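Local atomic coordinates of ESX-5 secretion-associated protein EspG5 (Mycobacterium marinum, PDB entry 6VJ5), a protein that acts as a specific cytoplasmic chaperone that binds PE/PPE proteins of the ESX-5 type VII secretion system and prevents their dimers from aggregating. Residues H162-A168 with D246-I252; V86-S90 with N114-V118; P31-C35 with S129-V133; A168-V174 with M202-T208. All blocks are in the same frame, centred on the assembly; numbering follows the deposited sequence.

Contact 1 (H162-A168 with D246-I252); sequences HHADPAA and DGSGGRI
A loop can join a hairpin through one backbone bridge together with side-chain bonds. Here H162-A168 runs past the tight hairpin D246-I252, whose G247-G250 type I turn is closed by G250 N to G247 O (2.8 Å) and G247 N to G250 O (3.0 Å). Backbone pairing is a single bridge, P166 with R251: R251 N donates to D165 O (2.9 Å) and A167 N to R251 O (3.1 Å). A167 lies over G250 (CA-CA 3.7 Å), so close that a CB on G250 would clash; phi 112° there also favours glycine. Polar side chains hold the other end. H162 (chi1 t) gives ND1-H to D246 OD2 (3.0 Å), a His-carboxylate hydrogen bond. R251 grips the same carboxylate in a two-pronged salt bridge, NE to D246 OD1 (2.6 Å) and NH2 to D246 OD2 (2.9 Å), so OD2 is shared; A164 CB covers one guanidinium face. A167 CB meets I252 CG1 (3.8 Å). The hairpin joins strands 234-247 and 250-256; I252 also packs on helix 206-217, and R251 reaches E159, the end of helix 147-159.

Contact 2 (V86-S90 with N114-V118); sequences VALLS and NEFRV
Antiparallel pairing in its regular form alternates hydrogen-bonded and non-hydrogen-bonded pairs, and V86-S90 with N114-V118 follows that rule. Both strands are extended, their axes 4.8 Å apart at 162°. N114, just ahead of the strand, sets its O 3.2 Å from S90 CA in a CA-H...O contact; its ND2 turns to the carbonyls of R91 and K93. E115 faces S90 in a non-hydrogen-bonded pair (CA-CA 4.6 Å), and its CA lies 3.4 Å from L89 O. F116 and L89 form a hydrogen-bonded pair, F116 N to L89 O 2.9 Å and L89 N to F116 O 3.0 Å. R117 and L88 are again a non-hydrogen-bonded pair (CA-CA 4.9 Å): L88, with chi1 m and chi2 t, brings CD2 to R117 CG at 3.4 Å and over one face of the guanidinium, while R117 NE makes a salt bridge to E115 OE1 (2.6 Å), a charge pair along one strand. V118 forms the next hydrogen-bonded pair, with A87, through A87 N to V118 O (2.9 Å) and V118 N to A87 O (3.0 Å), and V118 CG2 meets L89 CD1 at 4.0 Å. A87, L89, F116 and V118 thus share one apolar face; L88, S90, E115 and R117 share the other, where L88 packs on a polar side chain of PPE41. This is regular antiparallel pairing between strands 83-91 and 115-123, inside the large antiparallel sheet of this EspG-family protein.

Contact 3 (P31-C35 with S129-V133); sequences PELRC and SAVRV
P31-C35 begins as a 3-10 turn over residues 31-33, closed by R34 N to P31 O (2.8 Å), and then changes course at R34, whose phi and psi of 48° and 53° are left-handed. S129-V133 is plain extended strand. The two backbones are not in register as a sheet pair: L33 and R132 come nearest, with 6.2 Å between their CA atoms. It is an example of an arginine side chain spanning from strand to loop where the backbones do not pair. L33 (chi1 m, chi2 t) sends CD1 to A130 CB at 3.8 Å and CD2 to R132 CB at 4.0 Å. R132 extends fully, chi1 to chi3 all t, and its NH1 donates to L33 O (3.0 Å), at the end of the 3-10 segment; R34 O is 2.9 Å from R132 NH1. R132 NE and NH2 bond to the carbonyls of G134 and R109. The R34 side chain goes elsewhere, NH1 bonding to the carbonyls of G97 and D110. The turn-bearing loop, lying between helices 14-23 and 51-58, therefore packs against strand 126-133, whose neighbour 115-123 also meets L33 through V119.

Contact 4 (A168-V174 with M202-T208); sequences AINAVNV and MGISAST
A loop running into an edge strand and a loop running into a helix can fit by shape, bump against hollow. Along A168-V174, which becomes strand at V172, the CB bonds of V172 and V174 point toward M202-T208, while A171 and N173 point away. V174 enters the hollow between M202 and I204: V174 CG1 rests on I204 CG1 (3.7 Å) and V174 CB lies 4.3 Å from M202 SD. V172 lies across G203 and I204, CG2 3.8 Å from G203 O and CG1 4.4 Å from I204 CG1. G203 ends the preceding helix in a Schellman motif; at phi 94° a CB would jam against the carbonyl O of M202, which suits glycine. I169 CB nestles by T208 OG1 (3.4 Å), with A211 and I270 around its side chain. The helix start supplies polar fit. S205 is its N-cap: T208 N donates to S205 OG (2.9 Å), and S205 OG to N170 OD1 (2.7 Å). N170 N donates to T208 OG1 (3.1 Å), and S207 OG lies 3.0 Å from A168 O. A water bridges the segments, donating to N170 O (2.6 Å), accepting from S205 N (2.9 Å) and lying 3.1 Å from T208 OG1. Strand 172-175 pairs with strand 267-272, while M179 of helix 176-188 packs on V174 and I204.

All four contacts reach one large antiparallel sheet, and their chemistry follows their place in it. Contacts 2 and 3 are both buried, nearer the centre of the chain than contacts 1 and 4, and lie on adjoining strands, 115-123 of contact 2 beside 126-133 of contact 3: R117 O pairs with R132 N, and R117 NH1 reaches E32 O. PPE41 comes within reach of residues in both. Contacts 1 and 4 sit in a more exposed region, about 15 Å apart between centres, share A168 and touch through I252 and I169; no other chain of the assembly meets them. Contact 2 is repetitive strand pairing; contact 3 joins a turn to a strand with an arginine; contact 1 combines one bridge with a charge network, and contact 4 sets an apolar half beside a polar one of cap, side-chain bonds and water.

Contact 1 (H162-A168 with D246-I252)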
loop_
_atom_site.group_PDB
_atom_site.type_symbol
_atom_site.label_atom_id
_atom_site.label_comp_id
_atom_site.label_asym_id
_atom_site.label_seq_id
_atom_site.Cartn_x
_atom_site.Cartn_y
_atom_site.Cartn_z
ATOM N N HIS C 162 0.363 30.974 -21.434
ATOM C CA HIS C 162 -0.551 31.905 -22.081
ATOM C C HIS C 162 -0.197 33.311 -21.629
ATOM O O HIS C 162 -0.071 33.565 -20.427
ATOM C CB HIS C 162 -2.005 31.574 -21.727
ATOM C CG HIS C 162 -2.993 32.603 -22.181
ATOM N ND1 HIS C 162 -3.334 33.693 -21.412
ATOM C CD2 HIS C 162 -3.725 32.698 -23.315
ATOM C CE1 HIS C 162 -4.228 34.422 -22.057
ATOM N NE2 HIS C 162 -4.483 33.840 -23.215
ATOM N N HIS C 163 -0.034 34.217 -22.582
ATOM C CA HIS C 163 0.291 35.593 -22.256
ATOM C C HIS C 163 -0.986 36.374 -21.980
ATOM O O HIS C 163 -1.993 36.207 -22.673
ATOM C CB HIS C 163 1.070 36.272 -23.375
ATOM C CG HIS C 163 1.463 37.676 -23.044
ATOM N ND1 HIS C 163 0.724 38.768 -23.443
ATOM C CD2 HIS C 163 2.495 38.165 -22.318
ATOM C CE1 HIS C 163 1.295 39.870 -22.995
ATOM N NE2 HIS C 163 2.373 39.532 -22.310
ATOM N N ALA C 164 -0.930 37.232 -20.967
ATOM C CA ALA C 164 -2.079 38.043 -20.592
ATOM C C ALA C 164 -1.583 39.279 -19.861
ATOM O O ALA C 164 -0.555 39.245 -19.182
ATOM C CB ALA C 164 -3.061 37.256 -19.717
ATOM N N ASP C 165 -2.309 40.358 -20.018
ATOM C CA ASP C 165 -1.998 41.612 -19.357
ATOM C C ASP C 165 -2.901 41.796 -18.146
ATOM O O ASP C 165 -4.004 41.244 -18.102
ATOM C CB ASP C 165 -2.182 42.786 -20.322
ATOM C CG ASP C 165 -1.189 42.758 -21.480
ATOM O OD1 ASP C 165 0.031 42.672 -21.222
ATOM O OD2 ASP C 165 -1.630 42.811 -22.650
ATOM N N PRO C 166 -2.452 42.545 -17.141
ATOM C CA PRO C 166 -3.305 42.793 -15.971
ATOM C C PRO C 166 -4.688 43.282 -16.373
ATOM O O PRO C 166 -4.833 44.253 -17.118
ATOM C CB PRO C 166 -2.530 43.862 -15.190
ATOM C CG PRO C 166 -1.097 43.644 -15.570
ATOM C CD PRO C 166 -1.117 43.160 -17.008
ATOM N N ALA C 167 -5.715 42.599 -15.873
ATOM C CA ALA C 167 -7.081 43.021 -16.144
ATOM C C ALA C 167 -7.294 44.451 -15.659
ATOM O O ALA C 167 -6.649 44.917 -14.716
ATOM C CB ALA C 167 -8.083 42.083 -15.469
ATOM N N ALA C 168 -8.206 45.152 -16.330
ATOM C CA ALA C 168 -8.539 46.530 -15.973
ATOM C C ALA C 168 -9.669 46.486 -14.952
ATOM O O ALA C 168 -10.853 46.628 -15.271
ATOM C CB ALA C 168 -8.916 47.330 -17.213
ATOM N N ASP C 246 -6.669 33.888 -16.068
ATOM C CA ASP C 246 -6.567 34.609 -17.337
ATOM C C ASP C 246 -7.903 34.567 -18.073
ATOM O O ASP C 246 -8.243 33.562 -18.704
ATOM C CB ASP C 246 -5.477 34.005 -18.222
ATOM C CG ASP C 246 -4.095 34.356 -17.765
ATOM O OD1 ASP C 246 -3.978 34.984 -16.696
ATOM O OD2 ASP C 246 -3.126 34.015 -18.478
ATOM N N GLY C 247 -8.644 35.675 -18.027
ATOM C CA GLY C 247 -9.882 35.815 -18.756
ATOM C C GLY C 247 -9.764 36.786 -19.924
ATOM O O GLY C 247 -8.752 37.460 -20.112
ATOM N N SER C 248 -10.837 36.832 -20.722
ATOM C CA SER C 248 -10.889 37.755 -21.853
ATOM C C SER C 248 -10.459 39.155 -21.442
ATOM O O SER C 248 -9.749 39.842 -22.185
ATOM C CB SER C 248 -12.305 37.808 -22.426
ATOM O OG SER C 248 -12.736 36.537 -22.861
ATOM N N GLY C 249 -10.897 39.600 -20.264
ATOM C CA GLY C 249 -10.602 40.922 -19.771
ATOM C C GLY C 249 -9.282 41.075 -19.064
ATOM O O GLY C 249 -9.057 42.101 -18.420
ATOM N N GLY C 250 -8.401 40.088 -19.154
ATOM C CA GLY C 250 -7.082 40.174 -18.557
ATOM C C GLY C 250 -6.917 39.214 -17.391
ATOM O O GLY C 250 -7.808 38.435 -17.047
ATOM N N ARG C 251 -5.734 39.311 -16.784
ATOM C CA ARG C 251 -5.324 38.411 -15.717
ATOM C C ARG C 251 -5.651 39.013 -14.358
ATOM O O ARG C 251 -5.261 40.148 -14.062
ATOM C CB ARG C 251 -3.827 38.126 -15.813
ATOM C CG ARG C 251 -3.300 37.181 -14.745
ATOM C CD ARG C 251 -1.846 36.845 -15.013
ATOM N NE ARG C 251 -1.693 36.081 -16.247
ATOM C CZ ARG C 251 -0.585 36.059 -16.978
ATOM N NH1 ARG C 251 0.471 36.772 -16.600
ATOM N NH2 ARG C 251 -0.535 35.327 -18.086
ATOM N N ILE C 252 -6.349 38.237 -13.532
ATOM C CA ILE C 252 -6.802 38.673 -12.216
ATOM C C ILE C 252 -6.085 37.861 -11.147
ATOM O O ILE C 252 -5.726 36.695 -11.353
ATOM C CB ILE C 252 -8.332 38.521 -12.076
ATOM C CG1 ILE C 252 -9.038 39.202 -13.251
ATOM C CG2 ILE C 252 -8.807 39.087 -10.750
ATOM C CD1 ILE C 252 -10.553 39.087 -13.217
#

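Contact 2 (V86-S90 with N114-V118)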
loop_
_atom_site.group_PDB
_atom_site.type_symbol
_atom_site.label_atom_id
_atom_site.label_comp_id
_atom_site.label_asym_id
_atom_site.label_seq_id
_atom_site.Cartn_x
_atom_site.Cartn_y
_atom_site.Cartn_z
ATOM N N VAL C 86 4.100 25.747 -3.193
ATOM C CA VAL C 86 3.502 24.975 -4.272
ATOM C C VAL C 86 2.820 25.925 -5.244
ATOM O O VAL C 86 2.230 26.930 -4.833
ATOM C CB VAL C 86 2.495 23.937 -3.735
ATOM C CG1 VAL C 86 1.660 23.374 -4.878
ATOM C CG2 VAL C 86 3.224 22.830 -2.994
ATOM N N ALA C 87 2.890 25.588 -6.532
ATOM C CA ALA C 87 2.186 26.309 -7.586
ATOM C C ALA C 87 1.606 25.287 -8.551
ATOM O O ALA C 87 2.341 24.447 -9.080
ATOM C CB ALA C 87 3.123 27.271 -8.321
ATOM N N LEU C 88 0.297 25.348 -8.771
ATOM C CA LEU C 88 -0.382 24.500 -9.744
ATOM C C LEU C 88 -0.818 25.379 -10.907
ATOM O O LEU C 88 -1.552 26.351 -10.705
ATOM C CB LEU C 88 -1.589 23.803 -9.121
ATOM C CG LEU C 88 -1.358 23.160 -7.752
ATOM C CD1 LEU C 88 -2.678 22.682 -7.164
ATOM C CD2 LEU C 88 -0.349 22.028 -7.855
ATOM N N LEU C 89 -0.373 25.041 -12.113
ATOM C CA LEU C 89 -0.659 25.834 -13.297
ATOM C C LEU C 89 -1.424 24.996 -14.306
ATOM O O LEU C 89 -1.195 23.790 -14.435
ATOM C CB LEU C 89 0.624 26.356 -13.941
ATOM C CG LEU C 89 1.561 27.080 -12.978
ATOM C CD1 LEU C 89 2.584 26.092 -12.433
ATOM C CD2 LEU C 89 2.228 28.261 -13.642
ATOM N N SER C 90 -2.326 25.649 -15.031
ATOM C CA SER C 90 -3.130 24.959 -16.024
ATOM C C SER C 90 -3.222 25.784 -17.297
ATOM O O SER C 90 -3.193 27.017 -17.274
ATOM C CB SER C 90 -4.546 24.661 -15.505
ATOM O OG SER C 90 -5.187 25.850 -15.077
ATOM N N ASN C 114 -3.619 18.933 -18.952
ATOM C CA ASN C 114 -3.516 20.384 -19.019
ATOM C C ASN C 114 -2.850 20.985 -17.787
ATOM O O ASN C 114 -2.849 22.213 -17.639
ATOM C CB ASN C 114 -4.906 21.008 -19.181
ATOM C CG ASN C 114 -5.711 20.973 -17.892
ATOM O OD1 ASN C 114 -5.739 19.960 -17.196
ATOM N ND2 ASN C 114 -6.361 22.084 -17.565
ATOM N N GLU C 115 -2.297 20.157 -16.902
ATOM C CA GLU C 115 -1.814 20.603 -15.602
ATOM C C GLU C 115 -0.306 20.416 -15.504
ATOM O O GLU C 115 0.248 19.436 -16.008
ATOM C CB GLU C 115 -2.521 19.842 -14.468
ATOM C CG GLU C 115 -2.804 20.686 -13.240
ATOM C CD GLU C 115 -3.616 19.954 -12.185
ATOM O OE1 GLU C 115 -3.049 19.627 -11.125
ATOM O OE2 GLU C 115 -4.822 19.715 -12.408
ATOM N N PHE C 116 0.341 21.383 -14.860
ATOM C CA PHE C 116 1.775 21.405 -14.606
ATOM C C PHE C 116 1.940 21.722 -13.125
ATOM O O PHE C 116 1.306 22.653 -12.616
ATOM C CB PHE C 116 2.466 22.444 -15.498
ATOM C CG PHE C 116 1.949 22.461 -16.921
ATOM C CD1 PHE C 116 0.844 23.231 -17.263
ATOM C CD2 PHE C 116 2.562 21.707 -17.914
ATOM C CE1 PHE C 116 0.360 23.249 -18.570
ATOM C CE2 PHE C 116 2.083 21.724 -19.223
ATOM C CZ PHE C 116 0.981 22.497 -19.549
ATOM N N ARG C 117 2.763 20.945 -12.425
ATOM C CA ARG C 117 2.846 21.024 -10.969
ATOM C C ARG C 117 4.268 21.351 -10.546
ATOM O O ARG C 117 5.203 20.612 -10.872
ATOM C CB ARG C 117 2.384 19.715 -10.324
ATOM C CG ARG C 117 0.887 19.669 -10.030
ATOM C CD ARG C 117 0.276 18.291 -10.293
ATOM N NE ARG C 117 -1.156 18.300 -10.002
ATOM C CZ ARG C 117 -1.698 17.924 -8.845
ATOM N NH1 ARG C 117 -0.934 17.481 -7.853
ATOM N NH2 ARG C 117 -3.012 17.985 -8.685
ATOM N N VAL C 118 4.420 22.450 -9.808
ATOM C CA VAL C 118 5.716 22.975 -9.393
ATOM C C VAL C 118 5.770 23.006 -7.869
ATOM O O VAL C 118 4.959 23.688 -7.227
ATOM C CB VAL C 118 5.970 24.382 -9.961
ATOM C CG1 VAL C 118 7.239 24.969 -9.360
ATOM C CG2 VAL C 118 6.045 24.357 -11.473
#

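Contact 3 (P31-C35 with S129-V133)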
loop_
_atom_site.group_PDB
_atom_site.type_symbol
_atom_site.label_atom_id
_atom_site.label_comp_id
_atom_site.label_asym_id
_atom_site.label_seq_id
_atom_site.Cartn_x
_atom_site.Cartn_y
_atom_site.Cartn_z
ATOM N N PRO C 31 2.699 15.842 -1.680
ATOM C CA PRO C 31 1.602 15.128 -2.356
ATOM C C PRO C 31 1.312 15.657 -3.749
ATOM O O PRO C 31 0.791 14.908 -4.585
ATOM C CB PRO C 31 0.406 15.335 -1.413
ATOM C CG PRO C 31 0.746 16.567 -0.616
ATOM C CD PRO C 31 2.247 16.578 -0.482
ATOM N N GLU C 32 1.639 16.921 -4.033
ATOM C CA GLU C 32 1.296 17.496 -5.331
ATOM C C GLU C 32 2.046 16.823 -6.475
ATOM O O GLU C 32 1.566 16.829 -7.614
ATOM C CB GLU C 32 1.581 18.997 -5.339
ATOM C CG GLU C 32 0.646 19.815 -4.468
ATOM C CD GLU C 32 1.064 19.836 -3.020
ATOM O OE1 GLU C 32 2.057 19.165 -2.687
ATOM O OE2 GLU C 32 0.401 20.527 -2.217
ATOM N N LEU C 33 3.220 16.256 -6.205
ATOM C CA LEU C 33 3.919 15.476 -7.219
ATOM C C LEU C 33 3.248 14.138 -7.481
ATOM O O LEU C 33 3.576 13.482 -8.478
ATOM C CB LEU C 33 5.364 15.254 -6.790
ATOM C CG LEU C 33 6.203 16.528 -6.705
ATOM C CD1 LEU C 33 7.399 16.312 -5.808
ATOM C CD2 LEU C 33 6.634 16.935 -8.104
ATOM N N ARG C 34 2.339 13.722 -6.599
ATOM C CA ARG C 34 1.505 12.543 -6.805
ATOM C C ARG C 34 2.338 11.342 -7.242
ATOM O O ARG C 34 2.056 10.686 -8.250
ATOM C CB ARG C 34 0.399 12.851 -7.811
ATOM C CG ARG C 34 -0.742 11.860 -7.814
ATOM C CD ARG C 34 -1.900 12.369 -8.653
ATOM N NE ARG C 34 -2.768 13.298 -7.931
ATOM C CZ ARG C 34 -3.916 13.764 -8.413
ATOM N NH1 ARG C 34 -4.321 13.386 -9.615
ATOM N NH2 ARG C 34 -4.656 14.605 -7.702
ATOM N N CYS C 35 3.369 11.037 -6.463
ATOM C CA CYS C 35 4.148 9.833 -6.703
ATOM C C CYS C 35 3.616 8.680 -5.864
ATOM O O CYS C 35 2.832 8.866 -4.930
ATOM C CB CYS C 35 5.618 10.080 -6.387
ATOM S SG CYS C 35 6.376 11.280 -7.487
ATOM N N SER C 129 13.919 22.406 -6.613
ATOM C CA SER C 129 12.733 22.505 -7.454
ATOM C C SER C 129 12.309 21.117 -7.914
ATOM O O SER C 129 13.141 20.333 -8.380
ATOM C CB SER C 129 12.996 23.392 -8.676
ATOM O OG SER C 129 13.431 22.620 -9.789
ATOM N N ALA C 130 11.018 20.818 -7.788
ATOM C CA ALA C 130 10.430 19.599 -8.334
ATOM C C ALA C 130 9.229 20.003 -9.174
ATOM O O ALA C 130 8.282 20.605 -8.655
ATOM C CB ALA C 130 10.023 18.628 -7.221
ATOM N N VAL C 131 9.272 19.684 -10.467
ATOM C CA VAL C 131 8.246 20.096 -11.420
ATOM C C VAL C 131 7.761 18.857 -12.150
ATOM O O VAL C 131 8.562 18.151 -12.771
ATOM C CB VAL C 131 8.774 21.135 -12.427
ATOM C CG1 VAL C 131 7.725 21.443 -13.494
ATOM C CG2 VAL C 131 9.216 22.396 -11.698
ATOM N N ARG C 132 6.457 18.603 -12.096
ATOM C CA ARG C 132 5.875 17.450 -12.764
ATOM C C ARG C 132 5.010 17.894 -13.936
ATOM O O ARG C 132 4.158 18.780 -13.788
ATOM C CB ARG C 132 5.039 16.595 -11.809
ATOM C CG ARG C 132 4.296 15.509 -12.566
ATOM C CD ARG C 132 3.720 14.414 -11.696
ATOM N NE ARG C 132 3.041 13.432 -12.541
ATOM C CZ ARG C 132 2.374 12.377 -12.089
ATOM N NH1 ARG C 132 2.292 12.145 -10.786
ATOM N NH2 ARG C 132 1.787 11.552 -12.945
ATOM N N VAL C 133 5.236 17.271 -15.092
ATOM C CA VAL C 133 4.438 17.469 -16.297
ATOM C C VAL C 133 4.162 16.093 -16.889
ATOM O O VAL C 133 5.094 15.314 -17.109
ATOM C CB VAL C 133 5.148 18.356 -17.337
ATOM C CG1 VAL C 133 4.310 18.437 -18.611
ATOM C CG2 VAL C 133 5.418 19.737 -16.770
#

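Contact 4 (A168-V174 with M202-T208)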
loop_
_atom_site.group_PDB
_atom_site.type_symbol
_atom_site.label_atom_id
_atom_site.label_comp_id
_atom_site.label_asym_id
_atom_site.label_seq_id
_atom_site.Cartn_x
_atom_site.Cartn_y
_atom_site.Cartn_z
ATOM N N ALA C 168 -8.206 45.152 -16.330
ATOM C CA ALA C 168 -8.539 46.530 -15.973
ATOM C C ALA C 168 -9.669 46.486 -14.952
ATOM O O ALA C 168 -10.853 46.628 -15.271
ATOM C CB ALA C 168 -8.916 47.330 -17.213
ATOM N N ILE C 169 -9.288 46.273 -13.694
ATOM C CA ILE C 169 -10.245 46.183 -12.603
ATOM C C ILE C 169 -9.812 47.122 -11.485
ATOM O O ILE C 169 -8.669 47.577 -11.427
ATOM C CB ILE C 169 -10.395 44.745 -12.068
ATOM C CG1 ILE C 169 -9.218 44.385 -11.168
ATOM C CG2 ILE C 169 -10.482 43.754 -13.215
ATOM C CD1 ILE C 169 -9.502 43.191 -10.273
ATOM N N ASN C 170 -10.738 47.357 -10.556
ATOM C CA ASN C 170 -10.503 48.202 -9.393
ATOM C C ASN C 170 -10.319 47.298 -8.175
ATOM O O ASN C 170 -11.262 46.625 -7.741
ATOM C CB ASN C 170 -11.663 49.175 -9.194
ATOM C CG ASN C 170 -12.051 49.885 -10.469
ATOM O OD1 ASN C 170 -12.999 49.491 -11.143
ATOM N ND2 ASN C 170 -11.316 50.941 -10.810
ATOM N N ALA C 171 -9.110 47.303 -7.615
ATOM C CA ALA C 171 -8.809 46.473 -6.458
ATOM C C ALA C 171 -9.840 46.693 -5.362
ATOM O O ALA C 171 -10.350 47.800 -5.180
ATOM C CB ALA C 171 -7.405 46.791 -5.943
ATOM N N VAL C 172 -10.161 45.623 -4.639
ATOM C CA VAL C 172 -11.162 45.699 -3.583
ATOM C C VAL C 172 -10.983 44.498 -2.672
ATOM O O VAL C 172 -10.467 43.455 -3.084
ATOM C CB VAL C 172 -12.590 45.780 -4.181
ATOM C CG1 VAL C 172 -12.881 44.581 -5.077
ATOM C CG2 VAL C 172 -13.640 45.904 -3.083
ATOM N N ASN C 173 -11.371 44.669 -1.412
ATOM C CA ASN C 173 -11.424 43.598 -0.427
ATOM C C ASN C 173 -12.883 43.313 -0.105
ATOM O O ASN C 173 -13.649 44.242 0.173
ATOM C CB ASN C 173 -10.681 43.985 0.850
ATOM C CG ASN C 173 -9.213 44.242 0.619
ATOM O OD1 ASN C 173 -8.536 43.490 -0.084
ATOM N ND2 ASN C 173 -8.706 45.315 1.213
ATOM N N VAL C 174 -13.263 42.041 -0.136
ATOM C CA VAL C 174 -14.640 41.651 0.155
ATOM C C VAL C 174 -14.657 40.555 1.215
ATOM O O VAL C 174 -13.688 39.788 1.324
ATOM C CB VAL C 174 -15.357 41.189 -1.124
ATOM C CG1 VAL C 174 -15.456 42.333 -2.121
ATOM C CG2 VAL C 174 -14.625 40.007 -1.746
ATOM N N MET C 202 -21.695 44.243 -2.908
ATOM C CA MET C 202 -20.550 44.078 -2.021
ATOM C C MET C 202 -19.465 45.120 -2.267
ATOM O O MET C 202 -18.429 45.088 -1.592
ATOM C CB MET C 202 -19.957 42.673 -2.182
ATOM C CG MET C 202 -20.143 41.769 -0.974
ATOM S SD MET C 202 -19.530 40.090 -1.231
ATOM C CE MET C 202 -20.597 39.539 -2.571
ATOM N N GLY C 203 -19.669 46.032 -3.216
ATOM C CA GLY C 203 -18.689 47.052 -3.519
ATOM C C GLY C 203 -17.733 46.715 -4.639
ATOM O O GLY C 203 -16.729 47.418 -4.811
ATOM N N ILE C 204 -18.012 45.677 -5.413
ATOM C CA ILE C 204 -17.158 45.271 -6.521
ATOM C C ILE C 204 -17.579 46.059 -7.753
ATOM O O ILE C 204 -18.774 46.142 -8.067
ATOM C CB ILE C 204 -17.254 43.756 -6.772
ATOM C CG1 ILE C 204 -16.972 42.984 -5.481
ATOM C CG2 ILE C 204 -16.282 43.345 -7.869
ATOM C CD1 ILE C 204 -17.175 41.477 -5.593
ATOM N N SER C 205 -16.603 46.630 -8.454
ATOM C CA SER C 205 -16.904 47.555 -9.537
ATOM C C SER C 205 -17.499 46.822 -10.734
ATOM O O SER C 205 -17.237 45.640 -10.965
ATOM C CB SER C 205 -15.640 48.307 -9.961
ATOM O OG SER C 205 -14.838 47.518 -10.826
ATOM N N ALA C 206 -18.319 47.545 -11.499
ATOM C CA ALA C 206 -18.889 46.972 -12.711
ATOM C C ALA C 206 -17.802 46.443 -13.635
ATOM O O ALA C 206 -18.015 45.459 -14.348
ATOM C CB ALA C 206 -19.739 48.017 -13.437
ATOM N N SER C 207 -16.629 47.079 -13.638
ATOM C CA SER C 207 -15.542 46.584 -14.475
ATOM C C SER C 207 -14.956 45.300 -13.900
ATOM O O SER C 207 -14.706 44.338 -14.636
ATOM C CB SER C 207 -14.460 47.652 -14.622
ATOM O OG SER C 207 -13.724 47.447 -15.820
ATOM N N THR C 208 -14.756 45.258 -12.583
ATOM C CA THR C 208 -14.239 44.050 -11.955
ATOM C C THR C 208 -15.183 42.870 -12.165
ATOM O O THR C 208 -14.738 41.761 -12.478
ATOM C CB THR C 208 -14.003 44.303 -10.468
ATOM O OG1 THR C 208 -13.172 45.463 -10.308
ATOM C CG2 THR C 208 -13.332 43.104 -9.826
HETATM O O HOH W 1 -13.828 46.697 -7.558
#